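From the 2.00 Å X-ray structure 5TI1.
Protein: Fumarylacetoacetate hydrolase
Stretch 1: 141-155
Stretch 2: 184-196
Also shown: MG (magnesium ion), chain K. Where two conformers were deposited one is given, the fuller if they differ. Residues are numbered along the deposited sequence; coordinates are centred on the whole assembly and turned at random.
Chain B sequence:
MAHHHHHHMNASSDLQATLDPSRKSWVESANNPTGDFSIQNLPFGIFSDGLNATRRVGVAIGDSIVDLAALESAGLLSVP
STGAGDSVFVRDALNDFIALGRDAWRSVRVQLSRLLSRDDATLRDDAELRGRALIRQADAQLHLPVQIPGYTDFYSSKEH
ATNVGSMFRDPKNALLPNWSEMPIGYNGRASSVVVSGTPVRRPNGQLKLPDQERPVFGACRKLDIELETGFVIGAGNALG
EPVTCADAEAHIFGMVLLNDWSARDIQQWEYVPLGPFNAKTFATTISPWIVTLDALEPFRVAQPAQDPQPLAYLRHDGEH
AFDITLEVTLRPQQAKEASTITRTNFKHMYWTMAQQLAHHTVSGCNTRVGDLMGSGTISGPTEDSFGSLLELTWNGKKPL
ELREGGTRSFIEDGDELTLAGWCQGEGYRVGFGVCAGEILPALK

Stretch 1 141-155: QLHLPVQIPGYTDFY
Stretch 2, residues 184-196: IGYNGRASSVVVS

How do the two stretches lie against each other around Tyr 186? Residues 151-154 and 185-188 are extended and run antiparallel, their axes at 151° and 4.3 Å apart at closest approach. Asp 153 and Tyr 186 form a hydrogen-bonded pair: Asp 153 N donates to Tyr 186 O at 2.9 Å, nearly straight at 174°, and Tyr 186 N returns a bond to Asp 153 O, also at 2.9 Å. The CA atoms of Asp 153 and Tyr 186 stand 5.6 Å apart, whereas those of Thr 152 and Asn 187, the neighbouring non-hydrogen-bonded pair, are 4.5 Å apart. The backbone is that of a strand, with phi/psi -127/131 at Asp 153 and -148/157 at Tyr 186.

What do the side chains of Tyr 186 and Asp 153 do? Both leave the sheet on the same face as Tyr 151. Tyr 186 takes chi1 p (67°) with chi2 -79°, and Asp 153 takes chi1 t (-166°), so Tyr 186 OH comes to 3.0 Å from Asp 153 OD2. That same carboxylate oxygen, Asp 153 OD2, binds the magnesium ion MG at 2.3 Å, the other ligands coming from elsewhere in the structure. A water links the two tyrosines, lying 2.7 Å from Tyr 186 OH and 3.1 Å from Tyr 151 OH.

Why does Tyr 151 bury the most surface here? Its chi1 is t (163°) and chi2 45°, which brings the CD2 edge of the ring up to the turn that follows Gly 188. Arg 189 O sits at the ring edge, 3.7 Å from Tyr 151 CD2, and Val 193 CG2 approaches Tyr 151 CD2 to 3.9 Å. Gly 188 leaves room for this: a CB there would fall 2.6 Å from Tyr 151 CD2, a clash. Gly 188 N donates to Tyr 151 O at 2.7 Å with a bent angle of 142°, and a second water bridges the backbones, accepting from Tyr 151 N at 3.1 Å and donating to Gly 188 O at 2.8 Å.

How does Val 193 extend the contact beyond the paired strands? Val 193 N donates to Ala 190 O at 3.2 Å, closing a turn, and its CA-to-CB bond points toward the first stretch with chi1 t (-180°). Val 193 CG2 meets Tyr 151 and also lies 4.3 Å from Ile 148 CD1, while Val 193 CG1 lies closer, at 3.7 Å from Ile 148 CD1, and 4.3 Å from Leu 144 CD1. Ile 148 adopts m, t and Leu 144 t, p. Farther on, Val 195 CB lies 4.2 Å from Leu 144 CD1, which continues the apolar contact.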

ATOM      1  N   GLN B 141      -4.897  -7.864  25.842  1.00 34.17           N
ATOM      2  CA  GLN B 141      -4.072  -7.879  24.643  1.00 31.98           C
ATOM      3  C   GLN B 141      -4.578  -6.777  23.727  1.00 37.59           C
ATOM      4  O   GLN B 141      -5.757  -6.778  23.366  1.00 38.58           O
ATOM      5  CB  GLN B 141      -4.176  -9.226  23.932  1.00 30.80           C
ATOM      6  CG  GLN B 141      -3.847 -10.403  24.811  1.00 36.22           C
ATOM      7  CD  GLN B 141      -2.404 -10.378  25.209  1.00 38.52           C
ATOM      8  OE1 GLN B 141      -1.535 -10.087  24.382  1.00 27.73           O
ATOM      9  NE2 GLN B 141      -2.130 -10.646  26.483  1.00 36.71           N
ATOM     10  N   LEU B 142      -3.707  -5.839  23.361  1.00 27.67           N
ATOM     11  CA  LEU B 142      -4.070  -4.770  22.432  1.00 29.50           C
ATOM     12  C   LEU B 142      -3.522  -5.089  21.049  1.00 28.74           C
ATOM     13  O   LEU B 142      -2.335  -5.404  20.900  1.00 30.84           O
ATOM     14  CB  LEU B 142      -3.542  -3.417  22.905  1.00 32.65           C
ATOM     15  CG  LEU B 142      -3.938  -3.094  24.339  1.00 36.71           C
ATOM     16  CD1 LEU B 142      -3.401  -1.722  24.723  1.00 29.17           C
ATOM     17  CD2 LEU B 142      -5.451  -3.185  24.490  1.00 29.51           C
ATOM     18  N   HIS B 143      -4.387  -5.023  20.045  1.00 30.10           N
ATOM     19  CA  HIS B 143      -4.019  -5.392  18.688  1.00 28.05           C
ATOM     20  C   HIS B 143      -4.031  -4.155  17.802  1.00 24.72           C
ATOM     21  O   HIS B 143      -4.537  -3.100  18.183  1.00 25.29           O
ATOM     22  CB  HIS B 143      -4.969  -6.462  18.142  1.00 28.37           C
ATOM     23  CG  HIS B 143      -5.302  -7.527  19.137  1.00 33.59           C
ATOM     24  ND1 HIS B 143      -4.453  -8.578  19.413  1.00 32.08           N
ATOM     25  CD2 HIS B 143      -6.383  -7.693  19.939  1.00 30.12           C
ATOM     26  CE1 HIS B 143      -4.999  -9.348  20.336  1.00 31.10           C
ATOM     27  NE2 HIS B 143      -6.167  -8.832  20.674  1.00 33.94           N
ATOM     28  N   LEU B 144      -3.438  -4.299  16.620  1.00 24.03           N
ATOM     29  CA  LEU B 144      -3.466  -3.258  15.603  1.00 23.68           C
ATOM     30  C   LEU B 144      -4.886  -2.711  15.505  1.00 24.08           C
ATOM     31  O   LEU B 144      -5.838  -3.483  15.359  1.00 33.46           O
ATOM     32  CB  LEU B 144      -2.992  -3.814  14.260  1.00 28.30           C
ATOM     33  CG  LEU B 144      -2.533  -2.758  13.260  1.00 32.50           C
ATOM     34  CD1 LEU B 144      -1.245  -2.104  13.767  1.00 26.46           C
ATOM     35  CD2 LEU B 144      -2.365  -3.346  11.849  1.00 29.59           C
ATOM     36  N   PRO B 145      -5.088  -1.401  15.659  1.00 24.36           N
ATOM     37  CA  PRO B 145      -6.457  -0.907  15.822  1.00 24.98           C
ATOM     38  C   PRO B 145      -7.261  -0.873  14.533  1.00 26.78           C
ATOM     39  O   PRO B 145      -8.499  -0.860  14.599  1.00 28.84           O
ATOM     40  CB  PRO B 145      -6.255   0.505  16.384  1.00 26.06           C
ATOM     41  CG  PRO B 145      -4.942   0.918  15.886  1.00 24.90           C
ATOM     42  CD  PRO B 145      -4.101  -0.348  15.957  1.00 24.40           C
ATOM     43  N   VAL B 146      -6.614  -0.863  13.371  1.00 24.02           N
ATOM     44  CA  VAL B 146      -7.324  -0.797  12.097  1.00 23.83           C
ATOM     45  C   VAL B 146      -6.675  -1.753  11.115  1.00 23.23           C
ATOM     46  O   VAL B 146      -5.488  -2.069  11.225  1.00 29.25           O
ATOM     47  CB  VAL B 146      -7.342   0.637  11.505  1.00 25.80           C
ATOM     48  CG1 VAL B 146      -8.288   1.526  12.278  1.00 24.65           C
ATOM     49  CG2 VAL B 146      -5.929   1.228  11.489  1.00 26.11           C
ATOM     50  N   GLN B 147      -7.483  -2.238  10.164  1.00 28.88           N
ATOM     51  CA  GLN B 147      -6.979  -2.913   8.970  0.60 27.77           C
ATOM     52  C   GLN B 147      -6.639  -1.833   7.954  1.00 26.55           C
ATOM     53  O   GLN B 147      -7.537  -1.171   7.423  1.00 31.61           O
ATOM     54  CB  GLN B 147      -8.006  -3.893   8.402  0.60 25.49           C
ATOM     55  CG  GLN B 147      -7.498  -4.735   7.224  0.60 25.23           C
ATOM     56  CD  GLN B 147      -7.563  -4.028   5.864  0.60 33.83           C
ATOM     57  OE1 GLN B 147      -8.493  -3.270   5.579  0.60 31.38           O
ATOM     58  NE2 GLN B 147      -6.569  -4.290   5.018  0.60 34.53           N
ATOM     59  N   ILE B 148      -5.349  -1.646   7.695  1.00 22.22           N
ATOM     60  CA  ILE B 148      -4.850  -0.473   6.980  1.00 27.26           C
ATOM     61  C   ILE B 148      -4.901  -0.765   5.485  1.00 24.91           C
ATOM     62  O   ILE B 148      -4.092  -1.574   4.993  1.00 22.44           O
ATOM     63  CB  ILE B 148      -3.433  -0.114   7.441  1.00 23.51           C
ATOM     64  CG1 ILE B 148      -3.439   0.133   8.955  1.00 22.23           C
ATOM     65  CG2 ILE B 148      -2.891   1.092   6.694  1.00 22.06           C
ATOM     66  CD1 ILE B 148      -2.051   0.115   9.579  1.00 22.20           C
ATOM     67  N   PRO B 149      -5.808  -0.135   4.724  1.00 22.18           N
ATOM     68  CA  PRO B 149      -5.829  -0.379   3.273  1.00 22.19           C
ATOM     69  C   PRO B 149      -4.607   0.183   2.569  1.00 23.54           C
ATOM     70  O   PRO B 149      -4.104  -0.428   1.612  1.00 30.98           O
ATOM     71  CB  PRO B 149      -7.126   0.323   2.819  1.00 22.48           C
ATOM     72  CG  PRO B 149      -7.934   0.527   4.073  1.00 26.66           C
ATOM     73  CD  PRO B 149      -6.892   0.775   5.138  1.00 26.79           C
ATOM     74  N   GLY B 150      -4.130   1.346   3.011  1.00 24.30           N
ATOM     75  CA  GLY B 150      -2.963   2.012   2.463  1.00 22.22           C
ATOM     76  C   GLY B 150      -2.218   2.793   3.528  1.00 23.31           C
ATOM     77  O   GLY B 150      -2.828   3.413   4.406  1.00 24.25           O
ATOM     78  N   TYR B 151      -0.890   2.771   3.454  1.00 22.38           N
ATOM     79  CA  TYR B 151      -0.024   3.514   4.359  1.00 22.61           C
ATOM     80  C   TYR B 151       0.844   4.454   3.530  1.00 23.05           C
ATOM     81  O   TYR B 151       1.562   4.014   2.628  1.00 27.02           O
ATOM     82  CB  TYR B 151       0.821   2.558   5.218  1.00 22.46           C
ATOM     83  CG  TYR B 151       2.022   3.181   5.895  1.00 22.83           C
ATOM     84  CD1 TYR B 151       1.927   4.406   6.543  1.00 23.22           C
ATOM     85  CD2 TYR B 151       3.262   2.523   5.898  1.00 27.14           C
ATOM     86  CE1 TYR B 151       3.036   4.982   7.175  1.00 23.71           C
ATOM     87  CE2 TYR B 151       4.367   3.084   6.515  1.00 27.80           C
ATOM     88  CZ  TYR B 151       4.248   4.314   7.152  1.00 28.95           C
ATOM     89  OH  TYR B 151       5.341   4.876   7.763  1.00 28.28           O
ATOM     90  N   THR B 152       0.733   5.745   3.810  1.00 23.46           N
ATOM     91  CA  THR B 152       1.480   6.797   3.143  1.00 24.06           C
ATOM     92  C   THR B 152       2.353   7.494   4.176  1.00 24.56           C
ATOM     93  O   THR B 152       1.917   7.707   5.310  1.00 24.57           O
ATOM     94  CB  THR B 152       0.523   7.821   2.510  1.00 24.34           C
ATOM     95  OG1 THR B 152      -0.298   7.179   1.525  1.00 26.91           O
ATOM     96  CG2 THR B 152       1.301   8.968   1.884  1.00 25.11           C
ATOM     97  N   ASP B 153       3.570   7.870   3.792  1.00 25.11           N
ATOM     98  CA  ASP B 153       4.459   8.550   4.728  1.00 30.80           C
ATOM     99  C   ASP B 153       4.967   9.846   4.117  1.00 33.28           C
ATOM    100  O   ASP B 153       5.421   9.862   2.969  1.00 31.99           O
ATOM    101  CB  ASP B 153       5.632   7.663   5.138  1.00 25.72           C
ATOM    102  CG  ASP B 153       6.365   8.201   6.353  1.00 31.63           C
ATOM    103  OD1 ASP B 153       5.721   8.869   7.205  1.00 30.83           O
ATOM    104  OD2 ASP B 153       7.585   7.965   6.439  1.00 37.07           O
ATOM    105  N   PHE B 154       4.878  10.928   4.884  1.00 27.35           N
ATOM    106  CA  PHE B 154       5.318  12.222   4.414  1.00 28.42           C
ATOM    107  C   PHE B 154       6.693  12.537   4.998  1.00 33.86           C
ATOM    108  O   PHE B 154       7.408  11.641   5.469  1.00 31.72           O
ATOM    109  CB  PHE B 154       4.249  13.269   4.753  1.00 35.98           C
ATOM    110  CG  PHE B 154       2.991  13.102   3.951  1.00 35.25           C
ATOM    111  CD1 PHE B 154       2.873  13.688   2.692  1.00 32.30           C
ATOM    112  CD2 PHE B 154       1.947  12.319   4.428  1.00 27.30           C
ATOM    113  CE1 PHE B 154       1.724  13.514   1.929  1.00 28.62           C
ATOM    114  CE2 PHE B 154       0.792  12.135   3.667  1.00 30.30           C
ATOM    115  CZ  PHE B 154       0.685  12.735   2.415  1.00 28.31           C
ATOM    116  N   TYR B 155       7.060  13.815   4.987  1.00 35.83           N
ATOM    117  CA  TYR B 155       8.429  14.251   5.221  1.00 37.97           C
ATOM    118  C   TYR B 155       8.388  15.707   5.647  1.00 32.92           C
ATOM    119  O   TYR B 155       9.178  16.522   5.170  1.00 34.14           O
ATOM    120  CB  TYR B 155       9.243  14.073   3.937  1.00 36.55           C
ATOM    121  CG  TYR B 155      10.742  14.113   4.089  1.00 33.00           C
ATOM    122  CD1 TYR B 155      11.440  13.031   4.621  1.00 33.91           C
ATOM    123  CD2 TYR B 155      11.470  15.204   3.647  1.00 39.21           C
ATOM    124  CE1 TYR B 155      12.810  13.057   4.731  1.00 41.15           C
ATOM    125  CE2 TYR B 155      12.843  15.245   3.764  1.00 39.77           C
ATOM    126  CZ  TYR B 155      13.511  14.168   4.304  1.00 42.53           C
ATOM    127  OH  TYR B 155      14.879  14.204   4.419  1.00 49.23           O
ATOM    128  N   ILE B 184       6.006  16.684   0.349  1.00 31.12           N
ATOM    129  CA  ILE B 184       6.415  15.485  -0.368  1.00 32.22           C
ATOM    130  C   ILE B 184       6.171  14.249   0.499  1.00 32.01           C
ATOM    131  O   ILE B 184       6.161  14.308   1.739  1.00 32.09           O
ATOM    132  CB  ILE B 184       7.888  15.550  -0.809  1.00 32.28           C
ATOM    133  CG1 ILE B 184       8.812  15.485   0.396  1.00 36.88           C
ATOM    134  CG2 ILE B 184       8.164  16.798  -1.648  1.00 34.65           C
ATOM    135  CD1 ILE B 184      10.250  15.305   0.012  1.00 42.97           C
ATOM    136  N   GLY B 185       5.970  13.118  -0.169  1.00 33.03           N
ATOM    137  CA  GLY B 185       5.665  11.871   0.504  1.00 28.32           C
ATOM    138  C   GLY B 185       5.808  10.720  -0.466  1.00 29.61           C
ATOM    139  O   GLY B 185       6.074  10.907  -1.656  1.00 29.61           O
ATOM    140  N   TYR B 186       5.610   9.517   0.067  1.00 24.68           N
ATOM    141  CA  TYR B 186       5.764   8.288  -0.702  1.00 23.81           C
ATOM    142  C   TYR B 186       4.764   7.272  -0.157  1.00 22.77           C
ATOM    143  O   TYR B 186       4.288   7.402   0.973  1.00 29.65           O
ATOM    144  CB  TYR B 186       7.214   7.767  -0.631  1.00 24.12           C
ATOM    145  CG  TYR B 186       7.628   7.296   0.753  1.00 31.08           C
ATOM    146  CD1 TYR B 186       7.992   8.200   1.741  1.00 30.46           C
ATOM    147  CD2 TYR B 186       7.637   5.939   1.074  1.00 33.53           C
ATOM    148  CE1 TYR B 186       8.357   7.762   3.024  1.00 32.65           C
ATOM    149  CE2 TYR B 186       7.996   5.497   2.342  1.00 38.46           C
ATOM    150  CZ  TYR B 186       8.353   6.407   3.318  1.00 35.62           C
ATOM    151  OH  TYR B 186       8.701   5.952   4.583  1.00 33.33           O
ATOM    152  N   ASN B 187       4.405   6.281  -0.984  1.00 23.25           N
ATOM    153  CA  ASN B 187       3.645   5.138  -0.476  1.00 22.74           C
ATOM    154  C   ASN B 187       4.538   4.289   0.421  1.00 20.99           C
ATOM    155  O   ASN B 187       5.663   3.949   0.045  1.00 23.39           O
ATOM    156  CB  ASN B 187       3.121   4.253  -1.605  1.00 20.97           C
ATOM    157  CG  ASN B 187       2.250   4.991  -2.572  1.00 20.55           C
ATOM    158  OD1 ASN B 187       2.617   5.157  -3.723  1.00 22.25           O
ATOM    159  ND2 ASN B 187       1.092   5.441  -2.116  1.00 23.16           N
ATOM    160  N   GLY B 188       4.035   3.948   1.609  1.00 23.63           N
ATOM    161  CA  GLY B 188       4.673   2.974   2.461  1.00 23.45           C
ATOM    162  C   GLY B 188       4.021   1.611   2.301  1.00 26.51           C
ATOM    163  O   GLY B 188       3.068   1.423   1.549  1.00 22.50           O
ATOM    164  N   ARG B 189       4.560   0.646   3.036  1.00 21.31           N
ATOM    165  CA  ARG B 189       4.090  -0.730   2.975  1.00 18.87           C
ATOM    166  C   ARG B 189       3.103  -0.985   4.116  1.00 19.27           C
ATOM    167  O   ARG B 189       3.493  -1.071   5.286  1.00 19.94           O
ATOM    168  CB  ARG B 189       5.275  -1.688   3.035  1.00 18.88           C
ATOM    169  CG  ARG B 189       4.892  -3.142   2.894  1.00 18.30           C
ATOM    170  CD  ARG B 189       4.564  -3.522   1.431  1.00 17.99           C
ATOM    171  NE  ARG B 189       4.226  -4.938   1.401  1.00 19.33           N
ATOM    172  CZ  ARG B 189       3.727  -5.619   0.376  1.00 21.67           C
ATOM    173  NH1 ARG B 189       3.462  -5.031  -0.793  1.00 19.62           N
ATOM    174  NH2 ARG B 189       3.487  -6.921   0.546  1.00 24.53           N
ATOM    175  N   ALA B 190       1.828  -1.144   3.769  1.00 18.36           N
ATOM    176  CA  ALA B 190       0.809  -1.366   4.792  1.00 25.73           C
ATOM    177  C   ALA B 190       0.987  -2.702   5.503  1.00 23.81           C
ATOM    178  O   ALA B 190       0.712  -2.796   6.705  1.00 24.81           O
ATOM    179  CB  ALA B 190      -0.589  -1.274   4.169  1.00 29.82           C
ATOM    180  N   SER B 191       1.457  -3.734   4.794  1.00 19.56           N
ATOM    181  CA  SER B 191       1.495  -5.074   5.381  1.00 25.62           C
ATOM    182  C   SER B 191       2.423  -5.159   6.587  1.00 23.54           C
ATOM    183  O   SER B 191       2.187  -5.970   7.483  1.00 17.94           O
ATOM    184  CB  SER B 191       1.925  -6.105   4.340  1.00 17.22           C
ATOM    185  OG  SER B 191       3.298  -5.964   4.040  1.00 24.12           O
ATOM    186  N   SER B 192       3.488  -4.357   6.625  1.00 18.27           N
ATOM    187  CA  SER B 192       4.456  -4.430   7.710  1.00 19.60           C
ATOM    188  C   SER B 192       4.208  -3.394   8.804  1.00 23.40           C
ATOM    189  O   SER B 192       5.090  -3.165   9.635  1.00 22.43           O
ATOM    190  CB  SER B 192       5.872  -4.269   7.167  1.00 18.91           C
ATOM    191  OG  SER B 192       5.919  -3.197   6.239  1.00 25.93           O
ATOM    192  N   VAL B 193       3.040  -2.767   8.846  1.00 19.84           N
ATOM    193  CA  VAL B 193       2.711  -1.952  10.015  1.00 19.89           C
ATOM    194  C   VAL B 193       2.244  -2.896  11.112  1.00 19.92           C
ATOM    195  O   VAL B 193       1.280  -3.644  10.920  1.00 23.04           O
ATOM    196  CB  VAL B 193       1.646  -0.895   9.701  1.00 20.07           C
ATOM    197  CG1 VAL B 193       1.346  -0.071  10.967  1.00 20.89           C
ATOM    198  CG2 VAL B 193       2.091  -0.012   8.552  1.00 20.08           C
ATOM    199  N   VAL B 194       2.935  -2.872  12.259  1.00 20.43           N
ATOM    200  CA  VAL B 194       2.658  -3.771  13.368  1.00 28.13           C
ATOM    201  C   VAL B 194       2.396  -2.954  14.626  1.00 26.02           C
ATOM    202  O   VAL B 194       2.839  -1.812  14.755  1.00 23.96           O
ATOM    203  CB  VAL B 194       3.823  -4.760  13.608  1.00 25.02           C
ATOM    204  CG1 VAL B 194       4.083  -5.570  12.347  1.00 24.40           C
ATOM    205  CG2 VAL B 194       5.073  -3.994  14.014  1.00 20.98           C
ATOM    206  N   VAL B 195       1.701  -3.579  15.580  1.00 21.69           N
ATOM    207  CA  VAL B 195       1.319  -2.895  16.811  1.00 22.95           C
ATOM    208  C   VAL B 195       2.484  -2.882  17.800  1.00 25.86           C
ATOM    209  O   VAL B 195       3.379  -3.726  17.767  1.00 27.47           O
ATOM    210  CB  VAL B 195       0.063  -3.537  17.437  1.00 25.97           C
ATOM    211  CG1 VAL B 195       0.406  -4.880  18.077  1.00 22.75           C
ATOM    212  CG2 VAL B 195      -0.593  -2.584  18.467  1.00 24.13           C
ATOM    213  N   SER B 196       2.444  -1.899  18.706  1.00 27.72           N
ATOM    214  CA  SER B 196       3.424  -1.755  19.775  1.00 24.78           C
ATOM    215  C   SER B 196       3.662  -3.075  20.502  1.00 25.18           C
ATOM    216  O   SER B 196       2.726  -3.826  20.790  1.00 27.20           O
ATOM    217  CB  SER B 196       2.934  -0.690  20.764  1.00 28.79           C
ATOM    218  OG  SER B 196       3.854  -0.484  21.819  1.00 30.00           O
TER
HETATM  219 MG    MG K 501       9.395   8.163   7.776  1.00 28.96          MG
HETATM  220  O   HOH W   1       0.488   2.141   0.795  1.00 24.00           O
HETATM  221  O   HOH W   2       7.627   3.849   5.855  1.00 27.41           O
HETATM  222  O   HOH W   3       6.351  16.475   3.519  1.00 26.48           O